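PDB 3US6: histidine-containing Phosphotransfer Protein type 1, MtHPt1 from Medicago truncatula, which probably relays phosphoryl groups from cytokinin sensor histidine kinases to B-type response regulators through a histidine-containing phosphotransfer domain. Local coordinates for residues D59-V64 with R114-V119; R101-C104 with D110-R113. All coordinates share one frame; numbering follows the deposited sequence. Where two conformers were deposited one is given.

Contact 1 of 2, residues D59-V64 with R114-V119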
ATOM      1  N   ASP A  59      15.546  -2.194  -5.167  1.00 18.72           N
ATOM      2  CA  ASP A  59      16.145  -2.113  -6.489  1.00 21.45           C
ATOM      3  C   ASP A  59      16.021  -0.699  -7.090  1.00 20.79           C
ATOM      4  O   ASP A  59      16.956  -0.209  -7.784  1.00 20.83           O
ATOM      5  CB  ASP A  59      15.477  -3.110  -7.417  1.00 35.95           C
ATOM      6  CG  ASP A  59      15.834  -4.527  -7.056  1.00 50.78           C
ATOM      7  OD1 ASP A  59      16.868  -4.694  -6.347  1.00 51.71           O
ATOM      8  OD2 ASP A  59      15.074  -5.449  -7.454  1.00 44.35           O
ATOM      9  N   LEU A  60      14.898  -0.019  -6.844  1.00 17.67           N
ATOM     10  CA  LEU A  60      14.654   1.267  -7.401  1.00 14.56           C
ATOM     11  C   LEU A  60      15.596   2.302  -6.792  1.00 14.64           C
ATOM     12  O   LEU A  60      16.094   3.144  -7.575  1.00 14.88           O
ATOM     13  CB  LEU A  60      13.204   1.705  -7.197  1.00 18.97           C
ATOM     14  CG  LEU A  60      12.158   1.161  -8.170  1.00 26.64           C
ATOM     15  CD1 LEU A  60      10.767   1.623  -7.735  1.00 30.25           C
ATOM     16  CD2 LEU A  60      12.433   1.695  -9.556  1.00 32.14           C
ATOM     17  N   SER A  61      15.841   2.282  -5.467  1.00 14.12           N
ATOM     18  CA  SER A  61      16.697   3.332  -4.875  0.56 17.21           C
ATOM     19  C   SER A  61      18.082   3.233  -5.459  1.00 16.91           C
ATOM     20  O   SER A  61      18.676   4.241  -5.890  1.00 17.72           O
ATOM     21  CB  SER A  61      16.785   3.258  -3.361  0.56 18.29           C
ATOM     22  OG  SER A  61      15.508   3.450  -2.776  0.56 25.09           O
ATOM     23  N   PHE A  62      18.591   2.016  -5.569  1.00 14.72           N
ATOM     24  CA  PHE A  62      19.912   1.792  -6.167  1.00 18.98           C
ATOM     25  C   PHE A  62      19.972   2.293  -7.616  1.00 22.09           C
ATOM     26  O   PHE A  62      20.904   3.004  -7.984  1.00 21.31           O
ATOM     27  CB  PHE A  62      20.303   0.304  -6.105  1.00 22.32           C
ATOM     28  CG  PHE A  62      21.699   0.049  -6.664  1.00 30.03           C
ATOM     29  CD1 PHE A  62      22.831   0.316  -5.903  1.00 39.59           C
ATOM     30  CD2 PHE A  62      21.854  -0.363  -7.964  1.00 28.19           C
ATOM     31  CE1 PHE A  62      24.108   0.099  -6.436  1.00 39.11           C
ATOM     32  CE2 PHE A  62      23.124  -0.572  -8.492  1.00 30.62           C
ATOM     33  CZ  PHE A  62      24.230  -0.330  -7.719  1.00 30.75           C
ATOM     34  N   ALA A  63      18.932   1.996  -8.392  1.00 14.43           N
ATOM     35  CA  ALA A  63      18.862   2.383  -9.758  1.00 16.41           C
ATOM     36  C   ALA A  63      18.757   3.884  -9.964  1.00 13.64           C
ATOM     37  O   ALA A  63      19.342   4.393 -10.955  1.00 15.77           O
ATOM     38  CB  ALA A  63      17.669   1.685 -10.423  1.00 18.08           C
ATOM     39  N   VAL A  64      17.954   4.587  -9.167  1.00 12.64           N
ATOM     40  CA  VAL A  64      17.777   6.024  -9.422  1.00 12.41           C
ATOM     41  C   VAL A  64      18.947   6.827  -8.919  1.00 14.31           C
ATOM     42  O   VAL A  64      19.174   7.939  -9.401  1.00 14.07           O
ATOM     43  CB  VAL A  64      16.444   6.593  -8.886  1.00 14.31           C
ATOM     44  CG1 VAL A  64      15.298   5.912  -9.495  1.00 18.22           C
ATOM     45  CG2 VAL A  64      16.386   6.585  -7.409  1.00 16.11           C
ATOM     46  N   ARG A 114      13.336  12.437  -6.373  1.00 11.26           N
ATOM     47  CA  ARG A 114      12.385  12.971  -5.424  1.00 13.76           C
ATOM     48  C   ARG A 114      11.086  12.182  -5.416  1.00 15.93           C
ATOM     49  O   ARG A 114      10.498  11.931  -4.397  1.00 14.29           O
ATOM     50  CB  ARG A 114      12.106  14.408  -5.766  1.00 17.48           C
ATOM     51  CG  ARG A 114      13.214  15.287  -5.325  1.00 22.74           C
ATOM     52  CD  ARG A 114      12.791  16.724  -5.409  1.00 27.90           C
ATOM     53  NE  ARG A 114      13.527  17.393  -6.438  1.00 44.54           N
ATOM     54  CZ  ARG A 114      13.094  17.623  -7.651  1.00 43.20           C
ATOM     55  NH1 ARG A 114      11.881  17.283  -7.992  1.00 53.19           N
ATOM     56  NH2 ARG A 114      13.878  18.235  -8.493  1.00 32.29           N
ATOM     57  N   CYS A 115      10.670  11.781  -6.591  1.00 13.95           N
ATOM     58  CA  CYS A 115       9.457  11.018  -6.661  0.57 12.51           C
ATOM     59  C   CYS A 115       9.650   9.636  -6.067  1.00 13.84           C
ATOM     60  O   CYS A 115       8.728   9.119  -5.418  1.00 14.27           O
ATOM     61  CB  CYS A 115       9.064  10.887  -8.082  0.57 11.71           C
ATOM     62  SG  CYS A 115       7.400  10.214  -8.276  0.57 18.71           S
ATOM     63  N   LEU A 116      10.817   9.002  -6.234  1.00 10.43           N
ATOM     64  CA  LEU A 116      11.024   7.750  -5.510  1.00 13.73           C
ATOM     65  C   LEU A 116      10.965   7.987  -4.004  1.00 12.75           C
ATOM     66  O   LEU A 116      10.428   7.164  -3.255  1.00 12.11           O
ATOM     67  CB  LEU A 116      12.347   7.036  -5.895  1.00 17.98           C
ATOM     68  CG  LEU A 116      12.728   5.718  -5.156  1.00 23.27           C
ATOM     69  CD1 LEU A 116      11.699   4.775  -5.359  1.00 26.03           C
ATOM     70  CD2 LEU A 116      13.988   5.159  -5.745  1.00 36.31           C
ATOM     71  N   GLN A 117      11.487   9.075  -3.508  1.00 13.22           N
ATOM     72  CA  GLN A 117      11.478   9.356  -2.105  1.00 10.48           C
ATOM     73  C   GLN A 117       9.992   9.413  -1.671  1.00 12.26           C
ATOM     74  O   GLN A 117       9.644   8.807  -0.631  1.00 12.82           O
ATOM     75  CB  GLN A 117      12.249  10.648  -1.831  1.00 13.53           C
ATOM     76  CG  GLN A 117      12.302  11.089  -0.362  1.00 16.29           C
ATOM     77  CD  GLN A 117      11.027  11.734   0.148  1.00 14.22           C
ATOM     78  OE1 GLN A 117      10.568  12.697  -0.417  1.00 17.75           O
ATOM     79  NE2 GLN A 117      10.532  11.242   1.274  1.00 16.36           N
ATOM     80  N   GLN A 118       9.144   9.986  -2.486  1.00 11.30           N
ATOM     81  CA  GLN A 118       7.747  10.064  -2.100  1.00 10.99           C
ATOM     82  C   GLN A 118       7.045   8.708  -2.196  1.00 11.26           C
ATOM     83  O   GLN A 118       6.188   8.405  -1.360  1.00 12.42           O
ATOM     84  CB  GLN A 118       6.998  11.053  -2.966  1.00 12.48           C
ATOM     85  CG  GLN A 118       7.434  12.441  -2.730  1.00 15.04           C
ATOM     86  CD  GLN A 118       6.943  12.950  -1.372  1.00 22.33           C
ATOM     87  OE1 GLN A 118       5.735  13.038  -1.126  1.00 22.15           O
ATOM     88  NE2 GLN A 118       7.886  13.248  -0.448  1.00 26.89           N
ATOM     89  N   VAL A 119       7.327   7.909  -3.248  1.00 10.53           N
ATOM     90  CA  VAL A 119       6.727   6.559  -3.351  1.00 11.59           C
ATOM     91  C   VAL A 119       7.065   5.733  -2.128  1.00 11.69           C
ATOM     92  O   VAL A 119       6.243   5.057  -1.496  1.00 11.79           O
ATOM     93  CB  VAL A 119       7.310   5.793  -4.608  1.00 12.58           C
ATOM     94  CG1 VAL A 119       6.840   4.370  -4.650  1.00 19.56           C
ATOM     95  CG2 VAL A 119       6.908   6.506  -5.894  1.00 18.46           C
TER
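Ser61 OG, in one of the two conformers modelled for this residue and the only one described here, is hydrogen-bonded to the carbonyl O of Leu57 one turn back in its own helix and lies against Leu116 CD2 of the facing helix at 3.7 Å. In this conformer the polar atom is engaged locally and meets the neighbouring helix as one more surface for a methyl group. Leu116 dominates the contact. With CG anti to the backbone N (chi1 177°), its two methyls are carried across to helix 41-64, and CD2 descends onto the backbone itself, 3.4 Å from Ser61 CA. The side chains of Leu60 and Val64 flank this methyl. Leu60 CB stands 3.8 Å from Leu116 CD2, and Leu60 CD1 approaches Leu116 CD1 to 4.1 Å where the two side chains cross at a slant. Val64 CG2 is modelled 3.2 Å from Leu116 CD2, a spacing too short to be more than doubtful evidence of strain. Leu57 also touches Leu116, so that the leucine acts as a knob in a hole lined by Leu57, Leu60, Ser61 and Val64, the spacing expected for knobs-into-holes packing. The segments run nearly antiparallel, at 166° and with axes 10.5 Å apart, as neighbours in the antiparallel four-helix bundle of an HPt domain. Phe100 of helix 91-106 touches Leu116, and Val74 and His77 of helix 71-88 touch Leu60, extending the contact into the bundle interior. Gln117 reaches the other way, its OE1 accepting a 2.7 Å hydrogen bond from Gln118 NE2. With Ser61, Gln117 and Gln118 bonded within their own helices, the two segments are packed against each other by apolar contacts centred on Leu116, and a polar link, Arg113 NE to Val64 O, appears at the border.

Contact 2 of 2, residues R101-C104 with D110-R113; sequences RNFC and DACR
Ala111 places its methyl over one face of the Phe103 ring, CB lying 3.8 Å from the ring centroid and 26° off the normal in a CH-pi contact. It is offset toward the CG–CD1 side, with Phe103 CD1 to Ala111 CB at 3.5 Å, so the ring's root is covered more closely than its far end. Phe103 CG is anti to its carbonyl carbon (chi1 -65°), which turns one ring face toward the methyl. These residues join helices 91-106 and 109-142 just where the chain reverses, forming the helical hairpin that supplies the last two helices of the HPt bundle; Asn108 OD1, in the turn, is hydrogen-bonded to Ala111 N. The sulfur side is looser. Cys112 SG rests against the Phe103–Cys104 peptide link, 3.7 Å from Phe103 O and as far from Cys104 N, while Cys104 CB is 4.3 Å from that sulfur. Replacing Phe103 by an alanine would probably strip Ala111 CB of its ring cover and open a gap at this end of the hairpin. Phe103 remains partly exposed, whereas Ala111, Cys104 and Cys112 are buried, and Cys104 also touches Phe71 and Asp75 of helix 71-88.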
ATOM      1  N   ARG A 101       6.288   7.642 -13.098  1.00 17.07           N
ATOM      2  CA  ARG A 101       6.370   7.282 -14.498  1.00 16.42           C
ATOM      3  C   ARG A 101       6.369   8.497 -15.420  1.00 14.29           C
ATOM      4  O   ARG A 101       7.075   8.498 -16.430  1.00 18.19           O
ATOM      5  CB  ARG A 101       5.208   6.386 -14.931  1.00 18.75           C
ATOM      6  CG  ARG A 101       5.213   5.067 -14.215  1.00 30.04           C
ATOM      7  CD  ARG A 101       4.276   4.100 -14.936  1.00 32.83           C
ATOM      8  NE  ARG A 101       4.878   3.575 -16.172  1.00 30.55           N
ATOM      9  CZ  ARG A 101       4.192   3.019 -17.163  1.00 48.01           C
ATOM     10  NH1 ARG A 101       2.872   2.965 -17.106  1.00 55.72           N
ATOM     11  NH2 ARG A 101       4.830   2.531 -18.204  1.00 42.96           N
ATOM     12  N   ASN A 102       5.661   9.563 -15.056  1.00 16.24           N
ATOM     13  CA  ASN A 102       5.762  10.768 -15.905  1.00 18.30           C
ATOM     14  C   ASN A 102       7.196  11.325 -15.903  1.00 21.54           C
ATOM     15  O   ASN A 102       7.693  11.747 -16.937  1.00 21.56           O
ATOM     16  CB  ASN A 102       4.736  11.804 -15.460  1.00 30.06           C
ATOM     17  CG  ASN A 102       3.294  11.336 -15.741  1.00 43.77           C
ATOM     18  OD1 ASN A 102       3.051  10.610 -16.715  1.00 42.45           O
ATOM     19  ND2 ASN A 102       2.356  11.731 -14.888  1.00 52.44           N
ATOM     20  N   PHE A 103       7.863  11.352 -14.753  1.00 17.97           N
ATOM     21  CA  PHE A 103       9.195  11.889 -14.687  1.00 18.30           C
ATOM     22  C   PHE A 103      10.215  10.980 -15.312  1.00 18.71           C
ATOM     23  O   PHE A 103      11.214  11.429 -15.860  1.00 19.15           O
ATOM     24  CB  PHE A 103       9.551  12.271 -13.253  1.00 18.07           C
ATOM     25  CG  PHE A 103       8.720  13.372 -12.730  1.00 26.43           C
ATOM     26  CD1 PHE A 103       8.725  14.602 -13.321  1.00 33.38           C
ATOM     27  CD2 PHE A 103       7.958  13.166 -11.615  1.00 38.25           C
ATOM     28  CE1 PHE A 103       7.957  15.610 -12.829  1.00 42.62           C
ATOM     29  CE2 PHE A 103       7.208  14.166 -11.111  1.00 42.15           C
ATOM     30  CZ  PHE A 103       7.207  15.380 -11.712  1.00 44.23           C
ATOM     31  N   CYS A 104       9.931   9.695 -15.308  1.00 19.75           N
ATOM     32  CA  CYS A 104      10.742   8.758 -16.037  0.51 15.24           C
ATOM     33  C   CYS A 104      10.650   8.990 -17.538  1.00 21.31           C
ATOM     34  O   CYS A 104      11.651   8.896 -18.231  1.00 22.77           O
ATOM     35  CB  CYS A 104      10.288   7.362 -15.647  0.51 24.78           C
ATOM     36  SG  CYS A 104      11.549   6.208 -15.764  0.51 18.84           S
ATOM     37  N   ASP A 110      16.604  14.307 -11.272  1.00 12.70           N
ATOM     38  CA  ASP A 110      16.262  14.789  -9.969  1.00 12.34           C
ATOM     39  C   ASP A 110      14.803  14.549  -9.647  1.00 12.18           C
ATOM     40  O   ASP A 110      14.492  14.210  -8.511  1.00 12.27           O
ATOM     41  CB  ASP A 110      16.555  16.296  -9.852  1.00 12.03           C
ATOM     42  CG  ASP A 110      18.043  16.618  -9.751  1.00 14.33           C
ATOM     43  OD1 ASP A 110      18.865  15.704  -9.553  1.00 12.15           O
ATOM     44  OD2 ASP A 110      18.393  17.811  -9.919  1.00 15.71           O
ATOM     45  N   ALA A 111      13.904  14.757 -10.597  1.00 13.58           N
ATOM     46  CA  ALA A 111      12.514  14.517 -10.289  1.00 12.87           C
ATOM     47  C   ALA A 111      12.240  13.023 -10.038  1.00 14.83           C
ATOM     48  O   ALA A 111      11.434  12.653  -9.204  1.00 14.63           O
ATOM     49  CB  ALA A 111      11.625  14.963 -11.456  1.00 16.20           C
ATOM     50  N   CYS A 112      12.906  12.147 -10.770  1.00 12.58           N
ATOM     51  CA  CYS A 112      12.817  10.723 -10.439  1.00 15.98           C
ATOM     52  C   CYS A 112      13.275  10.414  -9.028  1.00 15.04           C
ATOM     53  O   CYS A 112      12.624   9.622  -8.337  1.00 12.93           O
ATOM     54  CB  CYS A 112      13.606   9.865 -11.400  1.00 11.36           C
ATOM     55  SG  CYS A 112      12.797   9.714 -13.023  1.00 16.52           S
ATOM     56  N   ARG A 113      14.377  11.044  -8.591  1.00 11.13           N
ATOM     57  CA  ARG A 113      14.865  10.780  -7.256  1.00 11.12           C
ATOM     58  C   ARG A 113      13.863  11.251  -6.181  1.00 15.23           C
ATOM     59  O   ARG A 113      13.562  10.549  -5.223  1.00 13.35           O
ATOM     60  CB  ARG A 113      16.225  11.421  -7.063  1.00 11.34           C
ATOM     61  CG  ARG A 113      17.259  10.654  -7.844  1.00 12.82           C
ATOM     62  CD  ARG A 113      18.605  11.355  -7.787  1.00 11.41           C
ATOM     63  NE  ARG A 113      19.586  10.653  -8.592  1.00 11.28           N
ATOM     64  CZ  ARG A 113      20.769  11.137  -8.933  1.00 11.73           C
ATOM     65  NH1 ARG A 113      21.189  12.306  -8.481  1.00 10.68           N
ATOM     66  NH2 ARG A 113      21.572  10.458  -9.706  1.00 12.14           N
TER

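How the contacts relate
Both contacts use helix 109-142 and are largely buried, but contact 1 lies nearer the middle of the chain, its centre about 16 Å from the chain's centre against about 20 Å for contact 2. The first ties that helix to the distant helix 41-64; the second, nested inside the loop closed by the first, pairs it with the helix just before it. Aliphatic interlocking in contact 1 gives way to aromatic and sulfur packing in contact 2, near the turn. Each has three buried touching residues and one partly exposed, Ser61 in the first and Phe103 in the second. Their centres are about 9 Å apart, and a probable hydrogen bond from Arg113 NE to Val64 O (2.9 Å) links them directly.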